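Local coordinates for uncharacterized protein (Legionella pneumophila subsp. pneumophila, PDB 5T2X) that is of unknown function but folds as an all-helical chain of the DUF5630 family, its helices packed one after another into an elongated array, at residues T45-K48 and Y49-L52; A134-S137 and L138-W141; A161-A164 and C165-H168; A189-L192 and S193-A197; I241-T244 and I245-K249. All coordinates share one frame; numbering follows the deposited sequence.

Contact 1: T45-K48 and Y49-L52; sequences TLIK and YTEL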
loop_
_atom_site.group_PDB
_atom_site.type_symbol
_atom_site.label_atom_id
_atom_site.label_comp_id
_atom_site.label_asym_id
_atom_site.label_seq_id
_atom_site.Cartn_x
_atom_site.Cartn_y
_atom_site.Cartn_z
ATOM N N THR A 45 1.106 -14.511 -16.628
ATOM C CA THR A 45 2.024 -15.641 -16.721
ATOM C C THR A 45 3.380 -15.305 -16.112
ATOM O O THR A 45 4.001 -16.155 -15.462
ATOM C CB THR A 45 2.176 -16.068 -18.180
ATOM O OG1 THR A 45 0.881 -16.292 -18.748
ATOM C CG2 THR A 45 2.992 -17.347 -18.281
ATOM N N LEU A 46 3.853 -14.070 -16.309
ATOM C CA LEU A 46 5.125 -13.656 -15.722
ATOM C C LEU A 46 5.094 -13.776 -14.204
ATOM O O LEU A 46 6.002 -14.353 -13.594
ATOM C CB LEU A 46 5.455 -12.222 -16.139
ATOM C CG LEU A 46 6.633 -11.562 -15.413
ATOM C CD1 LEU A 46 7.941 -12.280 -15.718
ATOM C CD2 LEU A 46 6.735 -10.085 -15.765
ATOM N N ILE A 47 4.049 -13.234 -13.575
ATOM C CA ILE A 47 3.934 -13.311 -12.122
ATOM C C ILE A 47 3.812 -14.762 -11.674
ATOM O O ILE A 47 4.417 -15.174 -10.676
ATOM C CB ILE A 47 2.743 -12.463 -11.638
ATOM C CG1 ILE A 47 3.011 -10.981 -11.905
ATOM C CG2 ILE A 47 2.471 -12.707 -10.164
ATOM C CD1 ILE A 47 1.888 -10.072 -11.472
ATOM N N LYS A 48 3.041 -15.560 -12.413
ATOM C CA LYS A 48 2.881 -16.967 -12.064
ATOM C C LYS A 48 4.201 -17.724 -12.155
ATOM O O LYS A 48 4.431 -18.660 -11.379
ATOM C CB LYS A 48 1.825 -17.602 -12.967
ATOM C CG LYS A 48 1.508 -19.049 -12.653
ATOM C CD LYS A 48 0.180 -19.445 -13.270
ATOM C CE LYS A 48 0.085 -20.944 -13.439
ATOM N NZ LYS A 48 1.146 -21.427 -14.361
ATOM N N TYR A 49 5.080 -17.337 -13.081
ATOM C CA TYR A 49 6.380 -17.997 -13.174
ATOM C C TYR A 49 7.262 -17.652 -11.980
ATOM O O TYR A 49 7.984 -18.516 -11.468
ATOM C CB TYR A 49 7.082 -17.621 -14.480
ATOM C CG TYR A 49 6.588 -18.372 -15.699
ATOM C CD1 TYR A 49 5.441 -19.155 -15.644
ATOM C CD2 TYR A 49 7.278 -18.305 -16.902
ATOM C CE1 TYR A 49 4.990 -19.841 -16.760
ATOM C CE2 TYR A 49 6.837 -18.989 -18.021
ATOM C CZ TYR A 49 5.694 -19.754 -17.945
ATOM O OH TYR A 49 5.254 -20.434 -19.057
ATOM N N THR A 50 7.221 -16.397 -11.523
ATOM C CA THR A 50 8.027 -16.009 -10.370
ATOM C C THR A 50 7.573 -16.719 -9.102
ATOM O O THR A 50 8.373 -16.907 -8.179
ATOM C CB THR A 50 7.979 -14.491 -10.168
ATOM O OG1 THR A 50 6.637 -14.086 -9.867
ATOM C CG2 THR A 50 8.455 -13.769 -11.420
ATOM N N GLU A 51 6.304 -17.124 -9.035
ATOM C CA GLU A 51 5.815 -17.832 -7.857
ATOM C C GLU A 51 6.173 -19.311 -7.886
ATOM O O GLU A 51 6.364 -19.919 -6.828
ATOM C CB GLU A 51 4.299 -17.666 -7.732
ATOM C CG GLU A 51 3.847 -16.233 -7.501
ATOM C CD GLU A 51 2.341 -16.109 -7.371
ATOM O OE1 GLU A 51 1.632 -17.091 -7.679
ATOM O OE2 GLU A 51 1.866 -15.030 -6.959
ATOM N N LEU A 52 6.276 -19.901 -9.075
ATOM C CA LEU A 52 6.530 -21.329 -9.209
ATOM C C LEU A 52 8.008 -21.675 -9.323
ATOM O O LEU A 52 8.354 -22.858 -9.243
ATOM C CB LEU A 52 5.794 -21.883 -10.434
ATOM C CG LEU A 52 4.267 -21.887 -10.382
ATOM C CD1 LEU A 52 3.693 -22.433 -11.681
ATOM C CD2 LEU A 52 3.778 -22.696 -9.190
#

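Contact 2: A134-S137 and L138-W141; sequences AYNS and LSTW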
loop_
_atom_site.group_PDB
_atom_site.type_symbol
_atom_site.label_atom_id
_atom_site.label_comp_id
_atom_site.label_asym_id
_atom_site.label_seq_id
_atom_site.Cartn_x
_atom_site.Cartn_y
_atom_site.Cartn_z
ATOM N N ALA A 134 -4.506 -2.455 -1.340
ATOM C CA ALA A 134 -4.884 -3.655 -0.603
ATOM C C ALA A 134 -4.982 -3.372 0.890
ATOM O O ALA A 134 -5.951 -3.776 1.545
ATOM C CB ALA A 134 -3.882 -4.776 -0.873
ATOM N N TYR A 135 -3.981 -2.685 1.448
ATOM C CA TYR A 135 -4.028 -2.330 2.864
ATOM C C TYR A 135 -5.244 -1.466 3.174
ATOM O O TYR A 135 -5.888 -1.640 4.215
ATOM C CB TYR A 135 -2.742 -1.608 3.267
ATOM C CG TYR A 135 -1.548 -2.520 3.439
ATOM C CD1 TYR A 135 -1.690 -3.787 3.989
ATOM C CD2 TYR A 135 -0.276 -2.114 3.048
ATOM C CE1 TYR A 135 -0.600 -4.626 4.150
ATOM C CE2 TYR A 135 0.821 -2.946 3.204
ATOM C CZ TYR A 135 0.652 -4.200 3.754
ATOM O OH TYR A 135 1.737 -5.032 3.913
ATOM N N ASN A 136 -5.578 -0.536 2.277
ATOM C CA ASN A 136 -6.749 0.308 2.488
ATOM C C ASN A 136 -8.032 -0.514 2.450
ATOM O O ASN A 136 -8.905 -0.361 3.313
ATOM C CB ASN A 136 -6.790 1.416 1.435
ATOM C CG ASN A 136 -7.953 2.367 1.634
ATOM O OD1 ASN A 136 -8.378 2.618 2.760
ATOM N ND2 ASN A 136 -8.479 2.895 0.536
ATOM N N SER A 137 -8.158 -1.398 1.460
ATOM C CA SER A 137 -9.373 -2.197 1.329
ATOM C C SER A 137 -9.473 -3.243 2.434
ATOM O O SER A 137 -10.567 -3.513 2.942
ATOM C CB SER A 137 -9.415 -2.857 -0.049
ATOM O OG SER A 137 -10.610 -3.597 -0.227
ATOM N N LEU A 138 -8.343 -3.841 2.824
ATOM C CA LEU A 138 -8.370 -4.834 3.893
ATOM C C LEU A 138 -8.701 -4.206 5.241
ATOM O O LEU A 138 -9.367 -4.841 6.067
ATOM C CB LEU A 138 -7.034 -5.573 3.966
ATOM C CG LEU A 138 -6.802 -6.660 2.917
ATOM C CD1 LEU A 138 -5.385 -7.197 3.010
ATOM C CD2 LEU A 138 -7.813 -7.785 3.085
ATOM N N SER A 139 -8.248 -2.974 5.488
ATOM C CA SER A 139 -8.592 -2.308 6.741
ATOM C C SER A 139 -10.079 -1.988 6.810
ATOM O O SER A 139 -10.672 -2.043 7.892
ATOM C CB SER A 139 -7.762 -1.035 6.918
ATOM O OG SER A 139 -8.079 -0.073 5.929
ATOM N N THR A 140 -10.694 -1.654 5.674
ATOM C CA THR A 140 -12.145 -1.492 5.644
ATOM C C THR A 140 -12.847 -2.816 5.920
ATOM O O THR A 140 -13.835 -2.860 6.663
ATOM C CB THR A 140 -12.583 -0.923 4.294
ATOM O OG1 THR A 140 -12.016 0.381 4.117
ATOM C CG2 THR A 140 -14.102 -0.827 4.219
ATOM N N TRP A 141 -12.342 -3.906 5.338
ATOM C CA TRP A 141 -12.924 -5.224 5.572
ATOM C C TRP A 141 -12.868 -5.598 7.047
ATOM O O TRP A 141 -13.858 -6.064 7.620
ATOM C CB TRP A 141 -12.197 -6.264 4.719
ATOM C CG TRP A 141 -12.419 -7.682 5.146
ATOM C CD1 TRP A 141 -13.545 -8.430 4.957
ATOM C CD2 TRP A 141 -11.480 -8.535 5.814
ATOM N NE1 TRP A 141 -13.369 -9.690 5.475
ATOM C CE2 TRP A 141 -12.110 -9.780 6.006
ATOM C CE3 TRP A 141 -10.169 -8.363 6.272
ATOM C CZ2 TRP A 141 -11.475 -10.848 6.637
ATOM C CZ3 TRP A 141 -9.540 -9.425 6.899
ATOM C CH2 TRP A 141 -10.193 -10.651 7.075
#

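Contact 3: A161-A164 and C165-H168; sequences AQKA and CQYH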
loop_
_atom_site.group_PDB
_atom_site.type_symbol
_atom_site.label_atom_id
_atom_site.label_comp_id
_atom_site.label_asym_id
_atom_site.label_seq_id
_atom_site.Cartn_x
_atom_site.Cartn_y
_atom_site.Cartn_z
ATOM N N ALA A 161 -3.462 -0.642 8.480
ATOM C CA ALA A 161 -3.140 0.775 8.351
ATOM C C ALA A 161 -1.703 1.056 8.776
ATOM O O ALA A 161 -1.040 1.924 8.198
ATOM C CB ALA A 161 -4.120 1.612 9.172
ATOM N N GLN A 162 -1.207 0.333 9.783
ATOM C CA GLN A 162 0.175 0.515 10.215
ATOM C C GLN A 162 1.152 0.066 9.136
ATOM O O GLN A 162 2.196 0.697 8.932
ATOM C CB GLN A 162 0.419 -0.247 11.517
ATOM C CG GLN A 162 1.859 -0.224 12.000
ATOM C CD GLN A 162 2.030 -0.893 13.352
ATOM O OE1 GLN A 162 1.052 -1.226 14.021
ATOM N NE2 GLN A 162 3.278 -1.095 13.758
ATOM N N LYS A 163 0.832 -1.026 8.438
ATOM C CA LYS A 163 1.671 -1.463 7.330
ATOM C C LYS A 163 1.682 -0.440 6.202
ATOM O O LYS A 163 2.709 -0.263 5.539
ATOM C CB LYS A 163 1.197 -2.825 6.820
ATOM C CG LYS A 163 1.802 -4.004 7.564
ATOM C CD LYS A 163 3.302 -4.071 7.321
ATOM C CE LYS A 163 3.939 -5.226 8.069
ATOM N NZ LYS A 163 5.409 -5.272 7.844
ATOM N N ALA A 164 0.560 0.249 5.975
ATOM C CA ALA A 164 0.541 1.296 4.962
ATOM C C ALA A 164 1.481 2.438 5.326
ATOM O O ALA A 164 2.027 3.100 4.436
ATOM C CB ALA A 164 -0.884 1.812 4.766
ATOM N N CYS A 165 1.689 2.676 6.624
ATOM C CA CYS A 165 2.621 3.716 7.047
ATOM C C CYS A 165 4.064 3.337 6.749
ATOM O O CYS A 165 4.901 4.219 6.534
ATOM C CB CYS A 165 2.460 3.996 8.541
ATOM S SG CYS A 165 0.838 4.609 9.020
ATOM N N GLN A 166 4.376 2.037 6.738
ATOM C CA GLN A 166 5.749 1.604 6.507
ATOM C C GLN A 166 6.209 1.858 5.080
ATOM O O GLN A 166 7.417 1.953 4.840
ATOM C CB GLN A 166 5.903 0.115 6.823
ATOM C CG GLN A 166 5.697 -0.256 8.277
ATOM C CD GLN A 166 6.049 -1.705 8.555
ATOM O OE1 GLN A 166 6.796 -2.329 7.802
ATOM N NE2 GLN A 166 5.507 -2.252 9.639
ATOM N N TYR A 167 5.284 1.970 4.126
ATOM C CA TYR A 167 5.658 2.010 2.721
ATOM C C TYR A 167 5.040 3.148 1.921
ATOM O O TYR A 167 5.491 3.385 0.796
ATOM C CB TYR A 167 5.288 0.687 2.031
ATOM C CG TYR A 167 5.760 -0.557 2.755
ATOM C CD1 TYR A 167 7.073 -0.995 2.644
ATOM C CD2 TYR A 167 4.886 -1.303 3.535
ATOM C CE1 TYR A 167 7.506 -2.136 3.299
ATOM C CE2 TYR A 167 5.309 -2.445 4.194
ATOM C CZ TYR A 167 6.619 -2.856 4.072
ATOM O OH TYR A 167 7.045 -3.992 4.724
ATOM N N HIS A 168 4.038 3.861 2.446
ATOM C CA HIS A 168 3.268 4.762 1.595
ATOM C C HIS A 168 3.164 6.181 2.146
ATOM O O HIS A 168 2.235 6.907 1.779
ATOM C CB HIS A 168 1.882 4.173 1.332
ATOM C CG HIS A 168 1.930 2.852 0.630
ATOM N ND1 HIS A 168 2.313 2.726 -0.688
ATOM C CD2 HIS A 168 1.680 1.596 1.071
ATOM C CE1 HIS A 168 2.280 1.452 -1.034
ATOM N NE2 HIS A 168 1.899 0.746 0.015
#

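Contact 4: A189-L192 and S193-A197; sequences APSL and SYQEA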
loop_
_atom_site.group_PDB
_atom_site.type_symbol
_atom_site.label_atom_id
_atom_site.label_comp_id
_atom_site.label_asym_id
_atom_site.label_seq_id
_atom_site.Cartn_x
_atom_site.Cartn_y
_atom_site.Cartn_z
ATOM N N ALA A 189 -13.761 4.388 25.475
ATOM C CA ALA A 189 -12.721 5.277 25.994
ATOM C C ALA A 189 -11.884 5.762 24.818
ATOM O O ALA A 189 -10.714 5.389 24.668
ATOM C CB ALA A 189 -11.855 4.575 27.042
ATOM N N PRO A 190 -12.455 6.617 23.963
ATOM C CA PRO A 190 -11.827 6.950 22.682
ATOM C C PRO A 190 -10.652 7.913 22.770
ATOM O O PRO A 190 -10.146 8.327 21.724
ATOM C CB PRO A 190 -12.988 7.594 21.908
ATOM C CG PRO A 190 -13.800 8.250 22.974
ATOM C CD PRO A 190 -13.738 7.315 24.152
ATOM N N SER A 191 -10.205 8.277 23.974
ATOM C CA SER A 191 -9.142 9.271 24.101
ATOM C C SER A 191 -7.853 8.792 23.443
ATOM O O SER A 191 -7.232 9.521 22.661
ATOM C CB SER A 191 -8.908 9.599 25.575
ATOM O OG SER A 191 -7.863 10.543 25.722
ATOM N N LEU A 192 -7.441 7.557 23.743
ATOM C CA LEU A 192 -6.195 7.036 23.188
ATOM C C LEU A 192 -6.260 6.941 21.669
ATOM O O LEU A 192 -5.261 7.181 20.981
ATOM C CB LEU A 192 -5.879 5.668 23.795
ATOM C CG LEU A 192 -5.186 5.665 25.157
ATOM C CD1 LEU A 192 -4.995 4.242 25.654
ATOM C CD2 LEU A 192 -3.852 6.386 25.071
ATOM N N SER A 193 -7.428 6.590 21.127
ATOM C CA SER A 193 -7.565 6.496 19.678
ATOM C C SER A 193 -7.414 7.862 19.021
ATOM O O SER A 193 -6.785 7.983 17.963
ATOM C CB SER A 193 -8.910 5.867 19.322
ATOM O OG SER A 193 -9.063 4.608 19.954
ATOM N N TYR A 194 -7.974 8.908 19.636
ATOM C CA TYR A 194 -7.838 10.248 19.076
ATOM C C TYR A 194 -6.410 10.761 19.208
ATOM O O TYR A 194 -5.917 11.474 18.325
ATOM C CB TYR A 194 -8.816 11.207 19.750
ATOM C CG TYR A 194 -10.239 11.108 19.244
ATOM C CD1 TYR A 194 -10.563 11.488 17.948
ATOM C CD2 TYR A 194 -11.261 10.656 20.068
ATOM C CE1 TYR A 194 -11.861 11.405 17.483
ATOM C CE2 TYR A 194 -12.564 10.574 19.613
ATOM C CZ TYR A 194 -12.858 10.948 18.320
ATOM O OH TYR A 194 -14.153 10.866 17.862
ATOM N N GLN A 195 -5.730 10.413 20.304
ATOM C CA GLN A 195 -4.340 10.827 20.467
ATOM C C GLN A 195 -3.441 10.158 19.437
ATOM O O GLN A 195 -2.513 10.784 18.914
ATOM C CB GLN A 195 -3.862 10.515 21.885
ATOM C CG GLN A 195 -4.613 11.272 22.967
ATOM C CD GLN A 195 -4.282 10.777 24.360
ATOM O OE1 GLN A 195 -5.086 10.907 25.283
ATOM N NE2 GLN A 195 -3.094 10.207 24.518
ATOM N N GLU A 196 -3.701 8.883 19.134
ATOM C CA GLU A 196 -2.955 8.210 18.076
ATOM C C GLU A 196 -3.323 8.752 16.701
ATOM O O GLU A 196 -2.473 8.792 15.805
ATOM C CB GLU A 196 -3.198 6.700 18.138
ATOM C CG GLU A 196 -2.453 5.995 19.261
ATOM C CD GLU A 196 -0.965 5.873 18.987
ATOM O OE1 GLU A 196 -0.588 5.701 17.809
ATOM O OE2 GLU A 196 -0.172 5.952 19.949
ATOM N N ALA A 197 -4.577 9.170 16.516
ATOM C CA ALA A 197 -4.981 9.761 15.245
ATOM C C ALA A 197 -4.260 11.079 14.998
ATOM O O ALA A 197 -3.842 11.364 13.869
ATOM C CB ALA A 197 -6.495 9.969 15.217
HETATM O O HOH W 1 -9.385 4.594 22.443
#

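Contact 5: I241-T244 and I245-K249; sequences ISET and IAKGK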
loop_
_atom_site.group_PDB
_atom_site.type_symbol
_atom_site.label_atom_id
_atom_site.label_comp_id
_atom_site.label_asym_id
_atom_site.label_seq_id
_atom_site.Cartn_x
_atom_site.Cartn_y
_atom_site.Cartn_z
ATOM N N ILE A 241 -6.649 18.874 11.863
ATOM C CA ILE A 241 -5.914 18.846 13.123
ATOM C C ILE A 241 -6.763 19.424 14.248
ATOM O O ILE A 241 -6.806 18.875 15.356
ATOM C CB ILE A 241 -4.578 19.596 12.974
ATOM C CG1 ILE A 241 -3.677 18.887 11.963
ATOM C CG2 ILE A 241 -3.874 19.725 14.320
ATOM C CD1 ILE A 241 -2.437 19.669 11.592
ATOM N N SER A 242 -7.463 20.528 13.979
ATOM C CA SER A 242 -8.251 21.175 15.022
ATOM C C SER A 242 -9.427 20.307 15.452
ATOM O O SER A 242 -9.739 20.224 16.646
ATOM C CB SER A 242 -8.737 22.541 14.538
ATOM O OG SER A 242 -7.642 23.411 14.301
ATOM N N GLU A 243 -10.092 19.649 14.498
ATOM C CA GLU A 243 -11.240 18.820 14.850
ATOM C C GLU A 243 -10.823 17.566 15.606
ATOM O O GLU A 243 -11.580 17.077 16.452
ATOM C CB GLU A 243 -12.031 18.450 13.595
ATOM C CG GLU A 243 -12.768 19.622 12.971
ATOM C CD GLU A 243 -13.765 19.189 11.917
ATOM O OE1 GLU A 243 -14.298 20.066 11.204
ATOM O OE2 GLU A 243 -14.018 17.971 11.802
ATOM N N THR A 244 -9.634 17.032 15.322
ATOM C CA THR A 244 -9.149 15.879 16.073
ATOM C C THR A 244 -8.870 16.250 17.524
ATOM O O THR A 244 -9.167 15.473 18.439
ATOM C CB THR A 244 -7.892 15.310 15.411
ATOM O OG1 THR A 244 -8.212 14.848 14.092
ATOM C CG2 THR A 244 -7.331 14.151 16.225
ATOM N N ILE A 245 -8.311 17.439 17.754
ATOM C CA ILE A 245 -8.035 17.883 19.116
ATOM C C ILE A 245 -9.335 18.167 19.860
ATOM O O ILE A 245 -9.453 17.887 21.059
ATOM C CB ILE A 245 -7.107 19.112 19.089
ATOM C CG1 ILE A 245 -5.769 18.746 18.444
ATOM C CG2 ILE A 245 -6.892 19.663 20.492
ATOM C CD1 ILE A 245 -4.813 19.907 18.310
ATOM N N ALA A 246 -10.334 18.708 19.162
ATOM C CA ALA A 246 -11.601 19.033 19.810
ATOM C C ALA A 246 -12.414 17.776 20.101
ATOM O O ALA A 246 -12.890 17.581 21.226
ATOM C CB ALA A 246 -12.397 20.005 18.941
ATOM N N LYS A 247 -12.594 16.914 19.095
ATOM C CA LYS A 247 -13.357 15.684 19.301
ATOM C C LYS A 247 -12.702 14.793 20.346
ATOM O O LYS A 247 -13.388 14.178 21.169
ATOM C CB LYS A 247 -13.508 14.926 17.981
ATOM C CG LYS A 247 -14.495 15.541 17.005
ATOM C CD LYS A 247 -14.541 14.767 15.697
ATOM C CE LYS A 247 -15.493 15.413 14.703
ATOM N NZ LYS A 247 -15.505 14.698 13.395
ATOM N N GLY A 248 -11.372 14.715 20.333
ATOM C CA GLY A 248 -10.664 13.846 21.251
ATOM C C GLY A 248 -10.509 14.369 22.658
ATOM O O GLY A 248 -10.058 13.617 23.528
ATOM N N LYS A 249 -10.868 15.633 22.901
ATOM C CA LYS A 249 -10.721 16.253 24.219
ATOM C C LYS A 249 -9.286 16.131 24.721
ATOM O O LYS A 249 -9.032 15.971 25.917
ATOM C CB LYS A 249 -11.705 15.653 25.227
ATOM C CG LYS A 249 -13.168 15.770 24.826
ATOM C CD LYS A 249 -14.075 15.212 25.915
ATOM C CE LYS A 249 -15.544 15.331 25.541
ATOM N NZ LYS A 249 -15.888 14.500 24.356
#

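Contact 1: T45-K48 and Y49-L52
Thr45 and Tyr49 sit one helical turn apart and run out side by side, pointing the same way from helix 43-52. The methyl of the threonine lies over one face of the phenol ring: CG2 of Thr45 is 3.9 Å from the centroid of the Tyr49 ring, 26° off its normal, a CH-pi contact displaced toward the CE1 and CZ rim. Thr45 can offer its methyl because CG2 stands anti to the backbone N, which leaves OG1 (chi1 -53°) on the N side, where it bonds to Asp42.

Thr50 folds back on its own helix. With chi1 at 63°, its hydroxyl is set between the backbone N and the carbonyl carbon, and OG1 of Thr50 donates to O of Ile47 at 2.6 Å. The same oxygen takes the amide of Glu51, N to O of Ile47 at 3.2 Å, so two donors grip it from one face of its carbonyl plane. In this way the buried Thr50 hydroxyl finds an acceptor within its own helix. Glu51 lies alongside Ile47, OE2 of Glu51 being 4.0 Å from CG2 of Ile47, and the carboxylate forms a salt bridge with Lys125. Lys48 slants across Leu52, with NZ of Lys48 3.8 Å from CD1 of Leu52; its charge is met by Glu15.

Tyr49 and Leu52 pack on helix 15-27, Ile47 touches Tyr99 and Phe100 of helix 91-111, Leu46 reaches Ile68, Trp69 and His72 of helix 66-76, and Thr50 meets Ile56 and Thr57 of helix 54-60, which leaves helix 43-52 wedged among its neighbours.

Contact 2: A134-S137 and L138-W141
Residues 134-137 and 138-141 are consecutive turns of one alpha-helix, 132-147, in the middle of the all-helical fold, and the backbone between them is regular. Four i to i+4 bonds join the turns. The first is the shortest, from N of Leu138 to O of Ala134 at 2.7 Å, with an N-H...O angle of 161°. Those from Ser139 to Tyr135, Thr140 to Asn136 and Trp141 to Ser137 follow it in step.

Leu138 closes down on the same carbonyl that its amide uses: its CG lies 3.3 Å from O of Ala134. The isobutyl group turns toward helices 117-128 and 153-167, where Ala127 and Tyr160 receive it. Tyr135 leaves the helix on another bearing, touching Tyr160, its hydroxyl hydrogen-bonded to ND1 of His130. Trp141 swings clear of the preceding turn, since CG anti to the backbone N (chi1 163°) carries the indole away, and its ring meets that of Phe115 with the planes about midway between parallel and perpendicular. Ser137 rests against Leu123, so the helix is covered by 117-128 on that flank, while Asn136 and Ser139 reach Leu175 of helix 169-185.

The buried hydroxyl of Ser139 is satisfied inside the helix. Its OG is turned in between the backbone N and the carbonyl carbon, and OG of Ser139 donates to O of Asn136 at 2.8 Å. This donor stands above the carbonyl plane, 36° out of it, on the same face from which N of Thr140 reaches O of Asn136 at 3.2 Å.

Contact 3: A161-A164 and C165-H168
Lys163 and Gln166 meet across the last turn of helix 153-167, their chains slanting over one another. From CB, which packs against the Tyr135 ring of helix 132-147, the lysine bends at chi2 (-66°) and then runs straight. Its CD comes to 3.7 Å from NE2 of Gln166, and its CE lies at a similar distance from the same nitrogen, so the aliphatic part crosses close to the amide. At the tip, NZ of Lys163 donates to OE1 of Gln166 at 3.3 Å, rising above the plane of the amide instead of meeting a lone pair; the hydroxyl of Tyr167 is 3.7 Å from NZ of Lys163.

The Tyr167 ring leans back on the same residue, CD2 of Tyr167 being 3.1 Å from O of Lys163, and it stacks with the ring of His130, beside Pro88 and Leu89. His168 hangs its amide on the helix, N to O of Ala164 at 2.9 Å. Its imidazole is fixed at both nitrogens, by Tyr86 and by the carbonyl of His130, and meets Phe132 edge-to-face.

Weak amide bonds from Gln166 to both Gln162 and Lys163, and an equally weak i+3 bond from Tyr167 to Ala164, are characteristic of a loosened C-terminal helix turn, here leading into helix 169-185.

Contact 4: A189-L192 and S193-A197
This is the first turn of helix 191-207, with Pro190 at the N-cap position. Proline suits the start of a helix, since its missing N-H costs no bond there, and its carbonyl opens the i to i+4 series: N of Tyr194 donates to O of Pro190 at 3.1 Å. The Tyr194 ring lies beside the proline, with CE2 of Tyr194 3.8 Å from CB of Pro190, and it packs onward against Leu181 and Ala184 of helix 169-185.

On another side of the turn, Ser191 and Gln195 are tied by backbone and side chain together. The amide bond runs from N of Gln195 to O of Ser191 at 2.9 Å. Gln195 extends beyond CG, bringing its amide back over the first turn, while the serine hydroxyl stands anti to the backbone N (chi1 179°) and faces it; OG of Ser191 donates to OE1 of Gln195 at 2.8 Å. The glutamine also touches Leu254 and Ile258 of helix 252-272, and CD2 of Leu192 lies 3.9 Å from its NE2.

A water links the residue before the cap, Ala189, to the first turn: it sits against OG of Ser193, so close that the exact length is doubtful, and donates to O of Ala189 at 2.7 Å.

Contact 5: I241-T244 and I245-K249
Ile241 begins the last two turns of helix 237-248, which ends in a Schellman motif. It lies beside Ile245, both pointing the same way, with CG2 of Ile241 4.1 Å from CD1 of Ile245. Both pack inward: Ile241 on Leu201, Leu202 and Arg205 of helix 191-207 and on Tyr259, and Ile245 on Leu255 of helix 252-272.

Next along, the carbonyl of Ser242 accepts the amide of Ala246, and its hydroxyl turns back to the carbonyl of Asp238. Glu243 faces outward beside Lys247, both chains extended beyond CG. Their charges make a long salt bridge, OE2 of Glu243 to NZ of Lys247 at 3.9 Å, probably a loose surface attraction; the backbone bond beneath runs from N of Lys247 to O of Glu243 at 2.8 Å.

Thr244 is buried against Leu198, its hydroxyl bonded to the carbonyl of Ala240. Its own carbonyl takes the amide of Gly248, N to O of Thr244 at 3.0 Å. Lys249 then turns to positive phi (54°), and N of Lys249 bonds back to O of Ala246 at 3.3 Å.

In the fold
The five contacts are short helical stretches of about two turns strung along one elongated helical chain, and no ligand site is known to relate them to. Contact 1 lies toward the N-terminal end, its centre about 48 Å from that of contact 5, on the opposite side of the chain's centre. Contacts 2 and 3 occupy the middle on successive helices and touch: CZ of Tyr135 is 3.4 Å from CB of Lys163. Contacts 4 and 5 form the second touching pair, centres about 10 Å apart, where the Tyr194 ring packs on the end of helix 237-248, CG of Tyr194 being 3.4 Å from CA of Gly248. Between the pairs, contacts 3 and 4 come within about 8 Å at their nearest atoms.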